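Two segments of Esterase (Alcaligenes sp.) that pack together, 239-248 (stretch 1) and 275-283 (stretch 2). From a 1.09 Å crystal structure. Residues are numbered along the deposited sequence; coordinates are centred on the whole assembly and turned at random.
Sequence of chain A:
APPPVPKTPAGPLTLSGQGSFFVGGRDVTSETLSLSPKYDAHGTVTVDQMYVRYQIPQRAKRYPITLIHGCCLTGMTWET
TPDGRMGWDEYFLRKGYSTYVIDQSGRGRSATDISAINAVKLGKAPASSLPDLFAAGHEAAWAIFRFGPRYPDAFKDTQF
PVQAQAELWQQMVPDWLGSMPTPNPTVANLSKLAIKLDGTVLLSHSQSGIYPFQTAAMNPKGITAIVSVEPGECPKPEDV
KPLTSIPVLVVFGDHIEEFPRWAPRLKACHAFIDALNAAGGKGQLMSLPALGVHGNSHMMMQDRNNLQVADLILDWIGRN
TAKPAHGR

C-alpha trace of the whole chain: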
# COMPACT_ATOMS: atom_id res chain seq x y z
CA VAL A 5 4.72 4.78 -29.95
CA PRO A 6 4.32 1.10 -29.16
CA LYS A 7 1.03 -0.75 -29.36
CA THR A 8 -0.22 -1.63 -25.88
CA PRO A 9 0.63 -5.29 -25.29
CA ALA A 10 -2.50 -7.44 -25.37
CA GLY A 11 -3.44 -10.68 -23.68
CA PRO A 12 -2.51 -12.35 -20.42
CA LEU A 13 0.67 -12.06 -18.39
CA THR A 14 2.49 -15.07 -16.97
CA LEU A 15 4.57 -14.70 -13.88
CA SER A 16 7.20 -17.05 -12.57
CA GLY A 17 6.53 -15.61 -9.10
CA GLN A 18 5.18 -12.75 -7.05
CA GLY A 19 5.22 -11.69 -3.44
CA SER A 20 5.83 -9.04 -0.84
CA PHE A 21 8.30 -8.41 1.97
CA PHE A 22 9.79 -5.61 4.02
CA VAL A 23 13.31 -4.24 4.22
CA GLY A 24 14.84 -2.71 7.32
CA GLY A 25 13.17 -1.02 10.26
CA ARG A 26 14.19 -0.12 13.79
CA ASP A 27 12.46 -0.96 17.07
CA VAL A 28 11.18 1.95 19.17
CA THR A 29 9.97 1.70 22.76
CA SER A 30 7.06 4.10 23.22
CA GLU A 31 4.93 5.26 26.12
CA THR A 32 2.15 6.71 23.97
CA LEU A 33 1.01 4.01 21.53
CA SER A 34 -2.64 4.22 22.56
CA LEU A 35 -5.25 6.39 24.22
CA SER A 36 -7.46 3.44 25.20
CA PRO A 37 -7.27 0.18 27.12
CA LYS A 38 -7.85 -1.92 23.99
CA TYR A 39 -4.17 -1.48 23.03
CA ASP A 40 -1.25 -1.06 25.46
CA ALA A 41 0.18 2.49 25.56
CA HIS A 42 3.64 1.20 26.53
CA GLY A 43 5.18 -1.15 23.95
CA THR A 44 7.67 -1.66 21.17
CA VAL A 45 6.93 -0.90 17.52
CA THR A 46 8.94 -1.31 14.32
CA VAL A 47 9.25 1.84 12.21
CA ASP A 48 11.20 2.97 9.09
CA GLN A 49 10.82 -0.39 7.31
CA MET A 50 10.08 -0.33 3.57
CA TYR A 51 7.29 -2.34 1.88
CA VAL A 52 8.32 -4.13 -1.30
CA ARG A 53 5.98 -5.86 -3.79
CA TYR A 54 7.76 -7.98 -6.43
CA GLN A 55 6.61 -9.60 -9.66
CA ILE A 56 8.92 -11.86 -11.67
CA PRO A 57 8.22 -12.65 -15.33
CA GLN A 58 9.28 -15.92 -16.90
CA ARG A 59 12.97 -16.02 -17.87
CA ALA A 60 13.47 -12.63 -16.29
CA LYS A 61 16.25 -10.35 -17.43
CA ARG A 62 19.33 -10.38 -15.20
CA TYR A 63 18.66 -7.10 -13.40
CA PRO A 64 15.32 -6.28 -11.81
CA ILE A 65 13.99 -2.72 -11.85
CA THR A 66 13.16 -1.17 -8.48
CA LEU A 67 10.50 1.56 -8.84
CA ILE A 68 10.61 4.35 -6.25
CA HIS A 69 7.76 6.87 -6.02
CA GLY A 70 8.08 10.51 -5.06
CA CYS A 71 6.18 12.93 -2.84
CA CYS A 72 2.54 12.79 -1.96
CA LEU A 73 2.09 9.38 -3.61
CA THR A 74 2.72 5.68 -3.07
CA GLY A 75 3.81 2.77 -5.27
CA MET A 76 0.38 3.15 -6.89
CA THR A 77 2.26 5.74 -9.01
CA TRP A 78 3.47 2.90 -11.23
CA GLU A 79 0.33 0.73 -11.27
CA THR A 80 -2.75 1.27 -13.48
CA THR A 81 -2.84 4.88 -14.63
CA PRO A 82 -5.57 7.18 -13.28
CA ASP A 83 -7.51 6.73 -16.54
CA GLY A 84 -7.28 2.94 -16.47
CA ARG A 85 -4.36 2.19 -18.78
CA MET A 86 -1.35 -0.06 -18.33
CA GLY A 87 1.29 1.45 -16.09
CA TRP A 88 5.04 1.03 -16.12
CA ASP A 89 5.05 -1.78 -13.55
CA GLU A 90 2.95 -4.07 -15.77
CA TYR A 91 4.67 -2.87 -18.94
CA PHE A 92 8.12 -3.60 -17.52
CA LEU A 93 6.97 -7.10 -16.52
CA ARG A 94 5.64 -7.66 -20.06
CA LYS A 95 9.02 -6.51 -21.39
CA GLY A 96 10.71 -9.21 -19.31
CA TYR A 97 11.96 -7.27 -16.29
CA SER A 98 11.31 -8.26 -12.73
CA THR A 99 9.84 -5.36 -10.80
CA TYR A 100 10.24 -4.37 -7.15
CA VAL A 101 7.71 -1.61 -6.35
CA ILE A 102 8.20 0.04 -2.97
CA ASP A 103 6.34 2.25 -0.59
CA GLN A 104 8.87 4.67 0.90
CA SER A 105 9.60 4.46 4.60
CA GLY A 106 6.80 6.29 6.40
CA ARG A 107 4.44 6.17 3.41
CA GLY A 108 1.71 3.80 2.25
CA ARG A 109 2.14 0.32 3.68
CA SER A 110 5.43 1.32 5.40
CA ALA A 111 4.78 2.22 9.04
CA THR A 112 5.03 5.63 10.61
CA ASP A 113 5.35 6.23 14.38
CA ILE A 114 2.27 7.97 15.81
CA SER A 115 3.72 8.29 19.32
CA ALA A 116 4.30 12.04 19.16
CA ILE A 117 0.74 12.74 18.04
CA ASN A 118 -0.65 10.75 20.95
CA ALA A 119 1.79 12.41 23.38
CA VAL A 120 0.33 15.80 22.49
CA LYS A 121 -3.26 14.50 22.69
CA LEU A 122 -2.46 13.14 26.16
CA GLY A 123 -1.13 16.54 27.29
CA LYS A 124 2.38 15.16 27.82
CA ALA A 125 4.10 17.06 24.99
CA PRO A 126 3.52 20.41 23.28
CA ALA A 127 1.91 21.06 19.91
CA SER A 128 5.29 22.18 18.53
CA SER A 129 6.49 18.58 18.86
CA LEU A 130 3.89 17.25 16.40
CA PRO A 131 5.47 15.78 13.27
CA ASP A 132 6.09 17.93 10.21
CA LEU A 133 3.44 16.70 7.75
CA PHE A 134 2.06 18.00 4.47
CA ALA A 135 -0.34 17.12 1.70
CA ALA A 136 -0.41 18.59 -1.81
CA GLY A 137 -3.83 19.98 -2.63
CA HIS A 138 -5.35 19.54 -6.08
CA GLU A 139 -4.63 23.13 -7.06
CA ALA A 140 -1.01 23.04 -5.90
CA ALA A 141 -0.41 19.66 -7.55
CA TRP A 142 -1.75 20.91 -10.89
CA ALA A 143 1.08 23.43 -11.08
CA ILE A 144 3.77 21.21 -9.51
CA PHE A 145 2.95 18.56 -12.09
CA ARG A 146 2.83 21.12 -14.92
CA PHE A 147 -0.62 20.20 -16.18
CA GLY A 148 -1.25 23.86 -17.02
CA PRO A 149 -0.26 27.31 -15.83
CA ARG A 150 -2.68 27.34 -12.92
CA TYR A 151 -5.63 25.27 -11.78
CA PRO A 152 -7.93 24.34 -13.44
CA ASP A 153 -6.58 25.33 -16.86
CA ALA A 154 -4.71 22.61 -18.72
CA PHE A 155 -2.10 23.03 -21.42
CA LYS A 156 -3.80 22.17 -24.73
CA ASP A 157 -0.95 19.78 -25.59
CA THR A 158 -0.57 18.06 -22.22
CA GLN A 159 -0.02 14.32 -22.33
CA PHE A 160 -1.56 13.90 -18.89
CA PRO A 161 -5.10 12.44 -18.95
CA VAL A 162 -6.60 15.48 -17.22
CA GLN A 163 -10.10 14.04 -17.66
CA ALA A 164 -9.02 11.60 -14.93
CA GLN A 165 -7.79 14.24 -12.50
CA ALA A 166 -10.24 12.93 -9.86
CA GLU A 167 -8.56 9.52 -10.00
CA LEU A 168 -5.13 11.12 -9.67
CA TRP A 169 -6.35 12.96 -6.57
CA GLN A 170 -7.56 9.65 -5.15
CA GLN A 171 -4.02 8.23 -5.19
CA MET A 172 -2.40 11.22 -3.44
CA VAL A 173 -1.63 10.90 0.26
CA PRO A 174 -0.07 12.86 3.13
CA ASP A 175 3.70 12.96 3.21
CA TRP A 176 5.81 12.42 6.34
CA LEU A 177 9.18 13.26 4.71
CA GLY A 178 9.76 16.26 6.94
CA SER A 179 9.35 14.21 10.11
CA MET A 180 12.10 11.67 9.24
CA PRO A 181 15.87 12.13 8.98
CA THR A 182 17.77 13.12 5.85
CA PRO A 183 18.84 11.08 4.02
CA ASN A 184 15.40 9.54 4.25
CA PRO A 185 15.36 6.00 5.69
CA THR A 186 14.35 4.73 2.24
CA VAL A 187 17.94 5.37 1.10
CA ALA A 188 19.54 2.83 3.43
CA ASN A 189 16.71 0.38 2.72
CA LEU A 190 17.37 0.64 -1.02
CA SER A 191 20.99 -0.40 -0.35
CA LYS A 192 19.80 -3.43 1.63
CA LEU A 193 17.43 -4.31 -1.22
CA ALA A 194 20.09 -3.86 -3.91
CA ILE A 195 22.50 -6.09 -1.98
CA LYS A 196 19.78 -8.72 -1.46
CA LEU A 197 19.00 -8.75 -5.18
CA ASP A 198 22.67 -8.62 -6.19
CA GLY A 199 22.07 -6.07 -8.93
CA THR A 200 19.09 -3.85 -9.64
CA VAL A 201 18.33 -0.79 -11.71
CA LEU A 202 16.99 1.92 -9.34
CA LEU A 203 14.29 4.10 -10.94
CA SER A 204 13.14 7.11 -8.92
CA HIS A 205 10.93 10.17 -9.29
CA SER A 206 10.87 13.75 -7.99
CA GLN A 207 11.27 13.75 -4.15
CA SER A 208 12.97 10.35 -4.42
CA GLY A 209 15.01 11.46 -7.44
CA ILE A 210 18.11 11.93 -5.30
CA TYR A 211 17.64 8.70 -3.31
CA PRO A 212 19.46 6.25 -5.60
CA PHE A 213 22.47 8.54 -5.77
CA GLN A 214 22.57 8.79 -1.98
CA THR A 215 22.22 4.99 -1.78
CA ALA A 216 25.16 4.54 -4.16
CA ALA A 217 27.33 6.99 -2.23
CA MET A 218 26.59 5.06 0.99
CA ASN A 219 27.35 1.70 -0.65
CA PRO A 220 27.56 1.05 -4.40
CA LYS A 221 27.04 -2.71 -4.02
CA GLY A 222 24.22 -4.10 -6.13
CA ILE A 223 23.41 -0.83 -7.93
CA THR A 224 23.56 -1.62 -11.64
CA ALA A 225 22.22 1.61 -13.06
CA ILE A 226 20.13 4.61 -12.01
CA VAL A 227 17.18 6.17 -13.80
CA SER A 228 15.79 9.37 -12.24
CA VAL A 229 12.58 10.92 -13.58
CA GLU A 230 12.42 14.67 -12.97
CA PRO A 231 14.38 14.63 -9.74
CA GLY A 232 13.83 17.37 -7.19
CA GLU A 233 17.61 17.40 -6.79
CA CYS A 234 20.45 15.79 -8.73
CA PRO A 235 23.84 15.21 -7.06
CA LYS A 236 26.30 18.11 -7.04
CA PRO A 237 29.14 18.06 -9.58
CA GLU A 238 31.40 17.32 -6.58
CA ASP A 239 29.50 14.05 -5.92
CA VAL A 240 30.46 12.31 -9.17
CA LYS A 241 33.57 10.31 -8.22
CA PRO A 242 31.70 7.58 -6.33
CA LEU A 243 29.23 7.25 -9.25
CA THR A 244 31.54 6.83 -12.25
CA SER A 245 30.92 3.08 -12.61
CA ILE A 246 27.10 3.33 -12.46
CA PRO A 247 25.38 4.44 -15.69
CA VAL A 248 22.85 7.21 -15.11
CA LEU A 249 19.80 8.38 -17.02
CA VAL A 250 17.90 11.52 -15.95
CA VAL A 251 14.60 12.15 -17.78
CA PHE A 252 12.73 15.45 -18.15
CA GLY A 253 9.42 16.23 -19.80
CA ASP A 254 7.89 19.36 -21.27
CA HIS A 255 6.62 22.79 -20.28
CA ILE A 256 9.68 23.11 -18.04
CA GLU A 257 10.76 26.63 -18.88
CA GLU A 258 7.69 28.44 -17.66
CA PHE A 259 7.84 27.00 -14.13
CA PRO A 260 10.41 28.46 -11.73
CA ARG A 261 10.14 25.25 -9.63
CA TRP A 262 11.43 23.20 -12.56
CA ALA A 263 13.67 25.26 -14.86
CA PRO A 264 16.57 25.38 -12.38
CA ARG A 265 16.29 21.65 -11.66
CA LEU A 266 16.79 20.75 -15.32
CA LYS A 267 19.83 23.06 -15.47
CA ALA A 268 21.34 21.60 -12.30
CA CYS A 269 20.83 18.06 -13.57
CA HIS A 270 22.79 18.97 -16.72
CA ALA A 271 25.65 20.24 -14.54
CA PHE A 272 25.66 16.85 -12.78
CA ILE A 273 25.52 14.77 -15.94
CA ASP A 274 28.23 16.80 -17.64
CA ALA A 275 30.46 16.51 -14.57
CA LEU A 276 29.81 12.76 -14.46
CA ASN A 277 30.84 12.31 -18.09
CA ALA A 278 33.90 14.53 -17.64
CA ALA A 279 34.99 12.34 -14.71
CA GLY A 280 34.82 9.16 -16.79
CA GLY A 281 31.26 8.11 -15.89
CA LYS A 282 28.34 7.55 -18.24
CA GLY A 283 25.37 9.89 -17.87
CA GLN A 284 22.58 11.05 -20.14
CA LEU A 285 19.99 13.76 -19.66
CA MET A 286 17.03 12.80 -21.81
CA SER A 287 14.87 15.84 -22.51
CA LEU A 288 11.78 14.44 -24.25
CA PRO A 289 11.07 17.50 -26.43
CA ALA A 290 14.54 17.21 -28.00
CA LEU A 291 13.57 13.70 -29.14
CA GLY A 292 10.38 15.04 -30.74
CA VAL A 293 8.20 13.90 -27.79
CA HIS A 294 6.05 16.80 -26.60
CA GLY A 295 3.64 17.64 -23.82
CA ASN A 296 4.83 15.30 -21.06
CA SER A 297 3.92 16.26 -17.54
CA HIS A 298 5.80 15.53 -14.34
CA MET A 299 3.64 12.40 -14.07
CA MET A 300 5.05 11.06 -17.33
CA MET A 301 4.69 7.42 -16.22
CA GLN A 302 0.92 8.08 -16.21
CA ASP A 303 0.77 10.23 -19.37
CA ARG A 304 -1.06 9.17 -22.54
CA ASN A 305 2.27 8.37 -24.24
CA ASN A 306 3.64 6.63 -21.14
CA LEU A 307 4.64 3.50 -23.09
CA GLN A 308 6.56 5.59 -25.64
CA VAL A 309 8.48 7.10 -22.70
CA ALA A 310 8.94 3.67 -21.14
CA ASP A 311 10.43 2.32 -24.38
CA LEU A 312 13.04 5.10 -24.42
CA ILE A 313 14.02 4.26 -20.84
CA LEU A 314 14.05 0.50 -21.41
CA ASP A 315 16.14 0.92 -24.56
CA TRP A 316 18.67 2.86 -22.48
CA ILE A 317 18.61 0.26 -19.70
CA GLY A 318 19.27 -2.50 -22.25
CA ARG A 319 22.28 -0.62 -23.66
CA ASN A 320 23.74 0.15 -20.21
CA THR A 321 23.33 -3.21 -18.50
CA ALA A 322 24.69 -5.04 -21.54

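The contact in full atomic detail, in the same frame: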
# COMPACT_ATOMS: atom_id res chain seq x y z
N ASP A 239 29.91 15.37 -6.35
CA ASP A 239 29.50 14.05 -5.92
C ASP A 239 29.75 12.98 -6.97
O ASP A 239 29.39 11.83 -6.73
CB ASP A 239 28.00 14.09 -5.63
CG ASP A 239 27.60 14.90 -4.42
OD1 ASP A 239 28.41 15.11 -3.50
OD2 ASP A 239 26.40 15.29 -4.36
N VAL A 240 30.40 13.30 -8.10
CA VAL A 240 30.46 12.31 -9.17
C VAL A 240 31.42 11.18 -8.98
O VAL A 240 31.17 10.12 -9.56
CB VAL A 240 30.66 12.96 -10.56
CG1 VAL A 240 29.49 13.88 -10.88
CG2 VAL A 240 31.97 13.71 -10.67
N LYS A 241 32.55 11.37 -8.29
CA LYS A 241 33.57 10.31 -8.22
C LYS A 241 33.06 8.95 -7.80
O LYS A 241 33.29 7.96 -8.51
CB LYS A 241 34.79 10.75 -7.42
CG LYS A 241 35.21 12.20 -7.64
CD LYS A 241 34.57 13.11 -6.60
CE LYS A 241 35.36 13.10 -5.30
NZ LYS A 241 34.81 12.15 -4.30
N PRO A 242 32.25 8.86 -6.76
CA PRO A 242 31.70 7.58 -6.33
C PRO A 242 30.70 6.96 -7.29
O PRO A 242 30.33 5.79 -7.15
CB PRO A 242 31.07 7.90 -4.97
CG PRO A 242 31.75 9.15 -4.50
CD PRO A 242 32.00 9.93 -5.77
N LEU A 243 30.23 7.69 -8.29
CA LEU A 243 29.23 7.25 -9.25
C LEU A 243 29.73 6.90 -10.63
O LEU A 243 28.96 6.57 -11.54
CB LEU A 243 28.19 8.39 -9.39
CG LEU A 243 27.55 8.84 -8.08
CD1 LEU A 243 26.62 10.02 -8.31
CD2 LEU A 243 26.78 7.71 -7.39
N THR A 244 31.05 6.97 -10.88
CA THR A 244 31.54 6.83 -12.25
C THR A 244 31.40 5.44 -12.84
O THR A 244 31.61 5.30 -14.05
CB THR A 244 32.99 7.32 -12.40
OG1 THR A 244 33.78 6.65 -11.42
CG2 THR A 244 33.05 8.82 -12.19
N SER A 245 31.11 4.41 -12.06
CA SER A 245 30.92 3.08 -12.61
C SER A 245 29.45 2.72 -12.71
O SER A 245 29.15 1.59 -13.11
CB SER A 245 31.65 2.02 -11.77
OG SER A 245 33.04 2.09 -12.07
N ILE A 246 28.54 3.63 -12.39
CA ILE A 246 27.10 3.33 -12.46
C ILE A 246 26.48 4.19 -13.55
O ILE A 246 26.43 5.42 -13.38
CB ILE A 246 26.44 3.65 -11.10
CG1 ILE A 246 27.01 2.77 -9.99
CG2 ILE A 246 24.93 3.45 -11.17
CD1 ILE A 246 26.67 3.24 -8.59
N PRO A 247 26.01 3.63 -14.64
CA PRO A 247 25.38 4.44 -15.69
C PRO A 247 24.15 5.13 -15.12
O PRO A 247 23.39 4.54 -14.35
CB PRO A 247 25.07 3.46 -16.80
CG PRO A 247 25.94 2.27 -16.55
CD PRO A 247 26.08 2.21 -15.04
N VAL A 248 23.94 6.37 -15.57
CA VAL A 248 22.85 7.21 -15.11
C VAL A 248 22.06 7.83 -16.25
O VAL A 248 22.63 8.37 -17.18
CB VAL A 248 23.39 8.37 -14.24
CG1 VAL A 248 22.31 9.36 -13.85
CG2 VAL A 248 24.14 7.86 -13.02
N ALA A 275 29.36 16.81 -15.49
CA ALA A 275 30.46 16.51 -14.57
C ALA A 275 30.73 15.01 -14.51
O ALA A 275 31.89 14.59 -14.46
CB ALA A 275 30.17 17.05 -13.18
N LEU A 276 29.67 14.21 -14.50
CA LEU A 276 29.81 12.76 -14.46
C LEU A 276 30.55 12.25 -15.69
O LEU A 276 31.48 11.45 -15.59
CB LEU A 276 28.43 12.14 -14.34
CG LEU A 276 28.39 10.61 -14.26
CD1 LEU A 276 29.10 10.10 -13.02
CD2 LEU A 276 26.94 10.14 -14.27
N ASN A 277 30.15 12.73 -16.88
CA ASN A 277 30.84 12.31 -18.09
C ASN A 277 32.28 12.79 -18.11
O ASN A 277 33.18 12.03 -18.52
CB ASN A 277 30.08 12.80 -19.32
CG ASN A 277 28.78 12.04 -19.51
OD1 ASN A 277 28.72 10.84 -19.23
ND2 ASN A 277 27.76 12.73 -19.98
N ALA A 278 32.52 14.01 -17.63
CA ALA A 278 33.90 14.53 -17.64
C ALA A 278 34.81 13.74 -16.72
O ALA A 278 36.01 13.65 -16.98
CB ALA A 278 33.89 16.00 -17.27
N ALA A 279 34.26 13.13 -15.67
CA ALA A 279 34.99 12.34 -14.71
C ALA A 279 35.15 10.88 -15.12
O ALA A 279 35.71 10.08 -14.36
CB ALA A 279 34.31 12.36 -13.34
N GLY A 280 34.68 10.52 -16.30
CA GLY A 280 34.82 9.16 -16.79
C GLY A 280 33.60 8.29 -16.56
O GLY A 280 33.66 7.08 -16.84
N GLY A 281 32.51 8.86 -16.07
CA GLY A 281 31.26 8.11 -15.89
C GLY A 281 30.48 8.13 -17.20
O GLY A 281 30.98 8.51 -18.26
N LYS A 282 29.23 7.69 -17.10
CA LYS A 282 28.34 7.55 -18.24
C LYS A 282 26.97 8.06 -17.79
O LYS A 282 26.24 7.37 -17.07
CB LYS A 282 28.24 6.12 -18.73
CG LYS A 282 29.41 5.38 -19.32
CD LYS A 282 29.15 3.88 -19.47
CE LYS A 282 27.91 3.58 -20.30
NZ LYS A 282 27.32 2.23 -20.01
N GLY A 283 26.64 9.27 -18.20
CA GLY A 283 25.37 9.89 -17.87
C GLY A 283 24.70 10.45 -19.11
O GLY A 283 25.36 10.96 -20.01
O HOH W 1 32.11 4.74 -17.25
O HOH W 2 34.65 4.81 -15.09
O HOH W 3 28.60 6.65 -14.49

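At G281 the absence of a side chain lets the two backbones of these esterase segments come close: the CA atoms of T244 and G281 lie 3.9 Å apart. An ideal CB on G281 would fall 3.3 Å from T244 CA and clash with L276 CD1 at 2.6 Å. Where a CB would point toward a neighbouring backbone, glycine leaves room for it, and G281 CA donates a CA-H...O contact to T244 O (3.4 Å).

The close approach lies just beyond the end of the helix. G280 adopts positive phi, where a CB would jam against the preceding carbonyl, in a Schellman motif, with G281 N bonded to L276 O (2.8 Å) and G280 N to N277 O (3.1 Å). The chain then enters a short parallel bridge between V248 and G283, whose ideal CB would be crowded by L276 CD2. There V248 N donates to K282 O (2.9 Å), the single direct hydrogen bond between the stretches, flanked by CA-H...O contacts from P247 CA to K282 O (3.4 Å) and G283 CA to V248 O (3.2 Å). Water 3 extends the link, donating to I246 O and accepting from K282 N. N277 braces the strand from its own side: its OD1 receives G283 N (2.8 Å) and its ND2 reaches G283 O (3.0 Å).

Apolar packing adds to these bonds, aliphatic groups excluding water at van der Waals distance. V240 points toward the helix, its CG2 meeting A279 CB at 3.8 Å and its CG1 meeting A275 CB at 4.0 Å. T244 CG2 also meets A279 CB (3.9 Å). L276 spans the contact, with CD1 against L243 CB (4.1 Å) and CD2 against V248 CG2 (3.8 Å).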